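Local coordinates for protein acetyltransferase of GNAT family (Staphylococcus aureus subsp. aureus Mu50, PDB 3D8P) that probably transfers an acetyl group from acetyl-coenzyme A to an acceptor that is not identified, as other GNAT-family acetyltransferases do, at residues I7-S12 with F55-N60; N76-L81 with G114-T119. All blocks are in the same frame, centred on the assembly; numbering follows the deposited sequence.

Contact 1: residues I7-S12 with F55-N60; sequences IEYNRS and FWLAIN. With ACT (acetate ion), chain D.
Ile7 and Ile59 meet as two branched bumps that cross at about a right angle. Ile7 CD1 lies 3.7 Å from Ile59 CD1 and also touches Ile59 CG2, resting against both methyls from one side. CG1 of Ile7 stands between its own backbone N and carbonyl carbon (chi1 59°), and from there it reaches Leu57 CB. Ile7 and Leu57 are a hydrogen-bonded antiparallel pair. Ile7 N donates to Leu57 O, and Leu57 N returns a 2.7 Å bond to Ile7 O.

Leu57 CD1 packs against the Tyr9 backbone, 4.0 Å from Tyr9 CA. Tyr9 N donates a nearly straight bond of 2.9 Å to Phe55 O. Tyr9 CB packs on Phe55 CD1, while the Tyr9 ring runs on toward helix 14-28. The Tyr9 hydroxyl meets an acetate, probably from the crystallisation liquor.

Glu8 and Trp56 form the next, non-hydrogen-bonded pair, and their side chains diverge at the start. The six-membered ring of Trp56 is nevertheless tucked beside the backbone of 7-8, with CE3 3.5 Å from Glu8 N and CZ3 3.8 Å from Glu8 CB. A water lies over the centre of one indole face; it donates to Glu8 OE2 and accepts from Phe55 N. Lys102 makes a cation-pi contact with the indole, and Gln54 bonds NE1.

Leu17 of helix 14-28 touches Tyr9, Phe55 and Leu57. The contact is the antiparallel pairing of the first two strands of the GNAT fold, at one edge of its mixed sheet.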
ATOM      1  N   ILE A   7      11.908  -2.743  -5.940  1.00 30.10           N
ATOM      2  CA  ILE A   7      11.690  -3.668  -7.037  1.00 28.74           C
ATOM      3  C   ILE A   7      10.208  -4.014  -7.139  1.00 28.94           C
ATOM      4  O   ILE A   7       9.430  -3.799  -6.205  1.00 29.15           O
ATOM      5  CB  ILE A   7      12.486  -4.980  -6.856  1.00 29.73           C
ATOM      6  CG1 ILE A   7      12.094  -5.679  -5.533  1.00 28.38           C
ATOM      7  CG2 ILE A   7      14.001  -4.685  -6.976  1.00 25.95           C
ATOM      8  CD1 ILE A   7      12.558  -7.109  -5.406  1.00 23.07           C
ATOM      9  N   GLU A   8       9.809  -4.534  -8.287  1.00 27.59           N
ATOM     10  CA  GLU A   8       8.475  -5.031  -8.435  1.00 28.50           C
ATOM     11  C   GLU A   8       8.420  -6.367  -7.707  1.00 28.79           C
ATOM     12  O   GLU A   8       9.412  -7.116  -7.653  1.00 29.45           O
ATOM     13  CB  GLU A   8       8.117  -5.220  -9.905  1.00 28.57           C
ATOM     14  CG  GLU A   8       6.629  -5.537 -10.112  1.00 31.23           C
ATOM     15  CD  GLU A   8       6.191  -5.444 -11.568  1.00 30.01           C
ATOM     16  OE1 GLU A   8       6.495  -6.375 -12.351  1.00 35.64           O
ATOM     17  OE2 GLU A   8       5.497  -4.458 -11.916  1.00 39.67           O
ATOM     18  N   TYR A   9       7.266  -6.651  -7.119  1.00 29.24           N
ATOM     19  CA  TYR A   9       7.026  -7.947  -6.513  1.00 29.16           C
ATOM     20  C   TYR A   9       7.243  -9.035  -7.574  1.00 28.72           C
ATOM     21  O   TYR A   9       6.873  -8.851  -8.730  1.00 25.34           O
ATOM     22  CB  TYR A   9       5.587  -8.012  -5.999  1.00 28.58           C
ATOM     23  CG  TYR A   9       5.112  -9.410  -5.630  1.00 28.24           C
ATOM     24  CD1 TYR A   9       5.288  -9.901  -4.341  1.00 28.66           C
ATOM     25  CD2 TYR A   9       4.484 -10.229  -6.565  1.00 28.44           C
ATOM     26  CE1 TYR A   9       4.879 -11.161  -3.993  1.00 24.97           C
ATOM     27  CE2 TYR A   9       4.075 -11.503  -6.228  1.00 28.32           C
ATOM     28  CZ  TYR A   9       4.262 -11.950  -4.929  1.00 30.06           C
ATOM     29  OH  TYR A   9       3.860 -13.202  -4.562  1.00 33.09           O
ATOM     30  N   ASN A  10       7.869 -10.142  -7.175  1.00 28.42           N
ATOM     31  CA  ASN A  10       7.859 -11.356  -7.984  1.00 28.11           C
ATOM     32  C   ASN A  10       7.418 -12.507  -7.056  1.00 29.04           C
ATOM     33  O   ASN A  10       7.442 -12.329  -5.819  1.00 30.17           O
ATOM     34  CB  ASN A  10       9.169 -11.583  -8.759  1.00 27.33           C
ATOM     35  CG  ASN A  10      10.311 -12.029  -7.880  1.00 26.96           C
ATOM     36  OD1 ASN A  10      10.261 -13.100  -7.301  1.00 26.65           O
ATOM     37  ND2 ASN A  10      11.383 -11.235  -7.838  1.00 26.00           N
ATOM     38  N   ARG A  11       6.963 -13.621  -7.647  1.00 28.47           N
ATOM     39  CA  ARG A  11       6.375 -14.772  -6.919  1.00 30.89           C
ATOM     40  C   ARG A  11       7.254 -15.432  -5.874  1.00 29.93           C
ATOM     41  O   ARG A  11       6.743 -16.090  -4.973  1.00 31.29           O
ATOM     42  CB  ARG A  11       5.924 -15.870  -7.897  1.00 32.21           C
ATOM     43  CG  ARG A  11       4.781 -15.421  -8.783  1.00 41.28           C
ATOM     44  CD  ARG A  11       4.040 -16.604  -9.399  1.00 41.97           C
ATOM     45  NE  ARG A  11       4.875 -17.430 -10.264  1.00 43.31           N
ATOM     46  CZ  ARG A  11       5.216 -17.120 -11.518  1.00 41.63           C
ATOM     47  NH1 ARG A  11       4.857 -15.961 -12.053  1.00 45.80           N
ATOM     48  NH2 ARG A  11       5.949 -17.965 -12.234  1.00 36.13           N
ATOM     49  N   SER A  12       8.569 -15.285  -5.998  1.00 29.51           N
ATOM     50  CA  SER A  12       9.471 -15.867  -5.016  1.00 27.52           C
ATOM     51  C   SER A  12       9.231 -15.278  -3.646  1.00 26.90           C
ATOM     52  O   SER A  12       9.488 -15.931  -2.642  1.00 28.64           O
ATOM     53  CB  SER A  12      10.942 -15.679  -5.423  1.00 28.85           C
ATOM     54  OG  SER A  12      11.314 -14.320  -5.573  1.00 25.92           O
ATOM     55  N   PHE A  55       2.604  -3.451  -7.477  1.00 31.43           N
ATOM     56  CA  PHE A  55       3.036  -3.924  -6.176  1.00 29.72           C
ATOM     57  C   PHE A  55       4.565  -3.880  -6.156  1.00 29.80           C
ATOM     58  O   PHE A  55       5.248  -4.565  -6.942  1.00 28.54           O
ATOM     59  CB  PHE A  55       2.457  -5.302  -5.809  1.00 29.30           C
ATOM     60  CG  PHE A  55       2.326  -5.488  -4.344  1.00 29.67           C
ATOM     61  CD1 PHE A  55       3.465  -5.602  -3.548  1.00 26.45           C
ATOM     62  CD2 PHE A  55       1.093  -5.464  -3.730  1.00 30.08           C
ATOM     63  CE1 PHE A  55       3.374  -5.739  -2.189  1.00 24.50           C
ATOM     64  CE2 PHE A  55       0.989  -5.606  -2.365  1.00 26.49           C
ATOM     65  CZ  PHE A  55       2.131  -5.743  -1.585  1.00 31.87           C
ATOM     66  N   TRP A  56       5.082  -3.026  -5.270  1.00 30.39           N
ATOM     67  CA  TRP A  56       6.508  -2.762  -5.141  1.00 30.11           C
ATOM     68  C   TRP A  56       7.009  -3.195  -3.773  1.00 29.52           C
ATOM     69  O   TRP A  56       6.273  -3.151  -2.774  1.00 28.89           O
ATOM     70  CB  TRP A  56       6.801  -1.269  -5.332  1.00 31.08           C
ATOM     71  CG  TRP A  56       6.287  -0.685  -6.619  1.00 31.61           C
ATOM     72  CD1 TRP A  56       5.177   0.114  -6.770  1.00 33.21           C
ATOM     73  CD2 TRP A  56       6.848  -0.845  -7.932  1.00 33.89           C
ATOM     74  NE1 TRP A  56       5.015   0.449  -8.091  1.00 33.72           N
ATOM     75  CE2 TRP A  56       6.024  -0.120  -8.827  1.00 34.08           C
ATOM     76  CE3 TRP A  56       7.970  -1.517  -8.438  1.00 34.97           C
ATOM     77  CZ2 TRP A  56       6.286  -0.049 -10.193  1.00 31.45           C
ATOM     78  CZ3 TRP A  56       8.228  -1.457  -9.788  1.00 29.67           C
ATOM     79  CH2 TRP A  56       7.377  -0.733 -10.659  1.00 32.22           C
ATOM     80  N   LEU A  57       8.258  -3.641  -3.745  1.00 28.24           N
ATOM     81  CA  LEU A  57       8.922  -4.030  -2.510  1.00 28.03           C
ATOM     82  C   LEU A  57      10.152  -3.177  -2.314  1.00 27.95           C
ATOM     83  O   LEU A  57      10.928  -2.978  -3.244  1.00 28.15           O
ATOM     84  CB  LEU A  57       9.377  -5.492  -2.569  1.00 25.14           C
ATOM     85  CG  LEU A  57       8.310  -6.518  -2.924  1.00 25.50           C
ATOM     86  CD1 LEU A  57       8.923  -7.892  -3.002  1.00 22.01           C
ATOM     87  CD2 LEU A  57       7.156  -6.471  -1.909  1.00 24.88           C
ATOM     88  N   ALA A  58      10.331  -2.685  -1.096  1.00 28.70           N
ATOM     89  CA  ALA A  58      11.580  -2.063  -0.691  1.00 26.11           C
ATOM     90  C   ALA A  58      12.368  -3.214  -0.087  1.00 27.76           C
ATOM     91  O   ALA A  58      11.856  -3.938   0.791  1.00 26.75           O
ATOM     92  CB  ALA A  58      11.346  -0.972   0.317  1.00 24.07           C
ATOM     93  N   ILE A  59      13.596  -3.406  -0.580  1.00 27.88           N
ATOM     94  CA  ILE A  59      14.422  -4.502  -0.151  1.00 27.03           C
ATOM     95  C   ILE A  59      15.805  -4.010   0.291  1.00 29.63           C
ATOM     96  O   ILE A  59      16.324  -3.013  -0.203  1.00 30.25           O
ATOM     97  CB  ILE A  59      14.533  -5.596  -1.269  1.00 27.74           C
ATOM     98  CG1 ILE A  59      15.236  -5.048  -2.520  1.00 27.63           C
ATOM     99  CG2 ILE A  59      13.140  -6.154  -1.631  1.00 23.40           C
ATOM    100  CD1 ILE A  59      15.626  -6.126  -3.559  1.00 23.74           C
ATOM    101  N   ASN A  60      16.403  -4.731   1.224  1.00 29.30           N
ATOM    102  CA  ASN A  60      17.716  -4.369   1.726  1.00 29.45           C
ATOM    103  C   ASN A  60      18.825  -5.055   0.907  1.00 30.42           C
ATOM    104  O   ASN A  60      18.560  -5.632  -0.159  1.00 29.89           O
ATOM    105  CB  ASN A  60      17.790  -4.675   3.231  1.00 29.10           C
ATOM    106  CG  ASN A  60      17.709  -6.157   3.551  1.00 29.29           C
ATOM    107  OD1 ASN A  60      17.738  -7.012   2.666  1.00 29.18           O
ATOM    108  ND2 ASN A  60      17.641  -6.467   4.843  1.00 26.12           N
TER
HETATM  109  C   ACT D 164       1.586 -15.124  -6.595  1.00 57.76           C
HETATM  110  O   ACT D 164       1.232 -14.270  -7.453  1.00 54.87           O
HETATM  111  OXT ACT D 164       2.548 -14.768  -5.873  1.00 58.57           O
HETATM  112  CH3 ACT D 164       0.929 -16.479  -6.424  1.00 55.11           C
HETATM  113  O   HOH W   1       4.323  -2.873  -9.721  1.00 28.13           O

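Contact 2: residues N76-L81 with G114-T119; sequences NNMSAL and GIYLGT. With EDO (1,2-ethanediol), chain G; EDO (1,2-ethanediol), chain F.
Met78, a selenomethionine, puts SE 3.7 Å from Gly114 N. Gly114 brings no side chain into this tight spot. CG of Met78 meets the edge of the Tyr116 ring at CE2, 4.0 Å away, and SE makes an oblique Met-aromatic contact with the same ring.

Ser79 turns to the other face of the sheet. Its OG stands between the backbone N and the carbonyl carbon (chi1 64°) and donates to Gly114 O at 2.7 Å. The same OG touches Ile115 CG1. Ser79 O accepts a nearly straight 2.8 Å bond from Tyr116 N.

Ala80 pairs with Tyr116 in parallel register, its CA-H near Tyr116 O. Tyr116 O also accepts from Leu81 N at 2.9 Å.

Leu81 CB packs on Ile115 CG2. Leu81 and Leu117 lie side by side, pointing the same way, and meet through their CD2 methyls. On the side away from these side chains, a water donates to Leu81 O and accepts from Gly118 N.

The segments diverge by 37°, consistent with the splayed parallel strands where GNAT relatives bind acetyl-coenzyme A. Val103 of helix 95-109, their beta-alpha-beta crossover, packs on Leu81 and Ile115. Strand 65-73 flanks 78-81, and strand 155-160 flanks 114-119.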
ATOM      1  N   ASN A  76     -12.850   5.076 -13.914  1.00 29.79           N
ATOM      2  CA  ASN A  76     -12.765   6.537 -14.029  1.00 32.82           C
ATOM      3  C   ASN A  76     -11.341   7.075 -13.724  1.00 31.45           C
ATOM      4  O   ASN A  76     -11.165   8.164 -13.153  1.00 31.17           O
ATOM      5  CB  ASN A  76     -13.835   7.180 -13.117  1.00 35.02           C
ATOM      6  CG  ASN A  76     -13.944   8.716 -13.265  1.00 45.71           C
ATOM      7  OD1 ASN A  76     -14.084   9.261 -14.370  1.00 52.22           O
ATOM      8  ND2 ASN A  76     -13.935   9.407 -12.126  1.00 48.58           N
ATOM      9  N   ASN A  77     -10.355   6.262 -14.094  1.00 28.75           N
ATOM     10  CA  ASN A  77      -8.938   6.557 -13.971  1.00 30.02           C
ATOM     11  C   ASN A  77      -8.463   6.901 -12.568  1.00 29.97           C
ATOM     12  O   ASN A  77      -7.472   7.612 -12.411  1.00 26.36           O
ATOM     13  CB  ASN A  77      -8.513   7.639 -14.967  1.00 31.85           C
ATOM     14  CG  ASN A  77      -8.740   7.213 -16.384  1.00 35.67           C
ATOM     15  OD1 ASN A  77      -8.394   6.092 -16.766  1.00 39.89           O
ATOM     16  ND2 ASN A  77      -9.361   8.086 -17.175  1.00 35.16           N
HETATM   17  N   MSE A  78      -9.135   6.348 -11.560  1.00 27.99           N
HETATM   18  CA  MSE A  78      -8.691   6.515 -10.203  1.00 28.53           C
HETATM   19  C   MSE A  78      -7.998   5.225  -9.743  1.00 28.21           C
HETATM   20  O   MSE A  78      -7.888   4.256 -10.489  1.00 24.24           O
HETATM   21  CB  MSE A  78      -9.869   6.895  -9.315  1.00 28.58           C
HETATM   22  CG  MSE A  78     -10.528   8.224  -9.664  1.00 28.74           C
HETATM   23 SE   MSE A  78      -9.292   9.670  -9.305  0.75 27.95          SE
HETATM   24  CE  MSE A  78     -10.512  11.143  -9.127  1.00 28.37           C
ATOM     25  N   SER A  79      -7.518   5.231  -8.508  1.00 29.09           N
ATOM     26  CA  SER A  79      -6.777   4.084  -7.966  1.00 29.01           C
ATOM     27  C   SER A  79      -6.931   4.034  -6.455  1.00 28.37           C
ATOM     28  O   SER A  79      -7.352   5.025  -5.844  1.00 28.44           O
ATOM     29  CB  SER A  79      -5.305   4.217  -8.313  1.00 29.51           C
ATOM     30  OG  SER A  79      -4.744   5.352  -7.679  1.00 26.82           O
ATOM     31  N   ALA A  80      -6.614   2.875  -5.878  1.00 29.13           N
ATOM     32  CA  ALA A  80      -6.600   2.675  -4.444  1.00 28.88           C
ATOM     33  C   ALA A  80      -5.257   2.107  -3.969  1.00 30.09           C
ATOM     34  O   ALA A  80      -4.760   1.091  -4.505  1.00 31.72           O
ATOM     35  CB  ALA A  80      -7.734   1.762  -4.034  1.00 26.31           C
ATOM     36  N   LEU A  81      -4.695   2.753  -2.950  1.00 28.66           N
ATOM     37  CA  LEU A  81      -3.452   2.308  -2.313  1.00 28.79           C
ATOM     38  C   LEU A  81      -3.776   1.171  -1.338  1.00 29.82           C
ATOM     39  O   LEU A  81      -4.780   1.215  -0.644  1.00 29.09           O
ATOM     40  CB  LEU A  81      -2.754   3.466  -1.609  1.00 27.98           C
ATOM     41  CG  LEU A  81      -1.250   3.384  -1.397  1.00 29.52           C
ATOM     42  CD1 LEU A  81      -0.494   3.530  -2.733  1.00 22.83           C
ATOM     43  CD2 LEU A  81      -0.756   4.446  -0.409  1.00 23.93           C
ATOM     44  N   GLY A 114      -5.599  10.004  -9.608  1.00 27.84           N
ATOM     45  CA  GLY A 114      -5.649  10.136  -8.163  1.00 28.82           C
ATOM     46  C   GLY A 114      -5.579   8.822  -7.466  1.00 27.35           C
ATOM     47  O   GLY A 114      -5.764   7.812  -8.095  1.00 27.26           O
ATOM     48  N   ILE A 115      -5.374   8.893  -6.151  1.00 28.51           N
ATOM     49  CA  ILE A 115      -5.170   7.758  -5.280  1.00 27.98           C
ATOM     50  C   ILE A 115      -6.017   7.909  -4.031  1.00 27.58           C
ATOM     51  O   ILE A 115      -5.848   8.873  -3.261  1.00 27.26           O
ATOM     52  CB  ILE A 115      -3.660   7.650  -4.824  1.00 30.05           C
ATOM     53  CG1 ILE A 115      -2.707   7.655  -6.031  1.00 27.71           C
ATOM     54  CG2 ILE A 115      -3.446   6.406  -3.940  1.00 24.50           C
ATOM     55  CD1 ILE A 115      -1.227   7.629  -5.679  1.00 25.37           C
ATOM     56  N   TYR A 116      -6.934   6.960  -3.852  1.00 27.06           N
ATOM     57  CA  TYR A 116      -7.749   6.853  -2.667  1.00 28.20           C
ATOM     58  C   TYR A 116      -7.129   5.808  -1.759  1.00 28.10           C
ATOM     59  O   TYR A 116      -6.410   4.941  -2.216  1.00 29.87           O
ATOM     60  CB  TYR A 116      -9.176   6.396  -3.025  1.00 27.07           C
ATOM     61  CG  TYR A 116     -10.034   7.441  -3.682  1.00 28.56           C
ATOM     62  CD1 TYR A 116     -10.804   8.294  -2.911  1.00 28.72           C
ATOM     63  CD2 TYR A 116     -10.114   7.565  -5.067  1.00 24.31           C
ATOM     64  CE1 TYR A 116     -11.602   9.247  -3.483  1.00 27.62           C
ATOM     65  CE2 TYR A 116     -10.921   8.547  -5.652  1.00 25.64           C
ATOM     66  CZ  TYR A 116     -11.672   9.368  -4.839  1.00 25.70           C
ATOM     67  OH  TYR A 116     -12.492  10.340  -5.343  1.00 26.97           O
ATOM     68  N   LEU A 117      -7.418   5.873  -0.470  1.00 29.82           N
ATOM     69  CA  LEU A 117      -7.056   4.800   0.441  1.00 30.41           C
ATOM     70  C   LEU A 117      -7.977   4.820   1.641  1.00 30.85           C
ATOM     71  O   LEU A 117      -8.537   5.855   1.992  1.00 30.04           O
ATOM     72  CB  LEU A 117      -5.579   4.889   0.879  1.00 32.39           C
ATOM     73  CG  LEU A 117      -5.091   5.998   1.806  1.00 31.21           C
ATOM     74  CD1 LEU A 117      -5.253   5.623   3.257  1.00 30.09           C
ATOM     75  CD2 LEU A 117      -3.672   6.362   1.512  1.00 28.48           C
ATOM     76  N   GLY A 118      -8.144   3.649   2.242  1.00 30.62           N
ATOM     77  CA  GLY A 118      -8.799   3.492   3.529  1.00 31.16           C
ATOM     78  C   GLY A 118      -7.754   2.871   4.453  1.00 32.31           C
ATOM     79  O   GLY A 118      -6.918   2.083   4.014  1.00 35.18           O
ATOM     80  N   THR A 119      -7.797   3.221   5.728  1.00 33.94           N
ATOM     81  CA  THR A 119      -6.887   2.669   6.715  1.00 35.26           C
ATOM     82  C   THR A 119      -7.609   2.622   8.075  1.00 34.61           C
ATOM     83  O   THR A 119      -8.710   3.129   8.217  1.00 32.53           O
ATOM     84  CB  THR A 119      -5.542   3.453   6.724  1.00 37.30           C
ATOM     85  OG1 THR A 119      -4.588   2.759   7.529  1.00 41.59           O
ATOM     86  CG2 THR A 119      -5.712   4.894   7.207  1.00 34.29           C
TER
HETATM   87  C1  EDO G 167      -3.782   1.927   2.525  1.00 42.31           C
HETATM   88  O1  EDO G 167      -4.429   0.911   3.279  1.00 38.50           O
HETATM   89  C2  EDO G 167      -2.353   1.539   2.202  1.00 36.09           C
HETATM   90  O2  EDO G 167      -1.940   0.626   3.205  1.00 42.83           O
HETATM   91  C1  EDO F 166      -1.101   0.331   6.857  1.00 30.15           C
HETATM   92  O1  EDO F 166      -1.222  -0.205   5.527  1.00 33.44           O
HETATM   93  C2  EDO F 166      -1.128   1.848   6.834  1.00 36.27           C
HETATM   94  O2  EDO F 166      -2.431   2.325   6.446  1.00 33.10           O
HETATM   95  O   HOH W   2      -7.404   1.206   0.343  1.00 27.92           O

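How the contacts relate
The chain starts in strand 5-8, passes through helices 14-28 and 44-49, and returns in strand 54-59. Contact 1 closes this first loop. The chain then runs through strand 65-73 into strand 78-86, where contact 2 opens. Contact 2 closes after helix 95-109, when strand 114-119 is reached. The contacts are in series, so neither nests in the other nor crosses it. Both belong to one mixed sheet, joined by strand 65-73, which lies between strands 54-59 and 78-86. Contact 1 is antiparallel and at the sheet's edge; contact 2 is parallel and inside it. Their centres are about 21 Å apart, and helix 95-109 touches both.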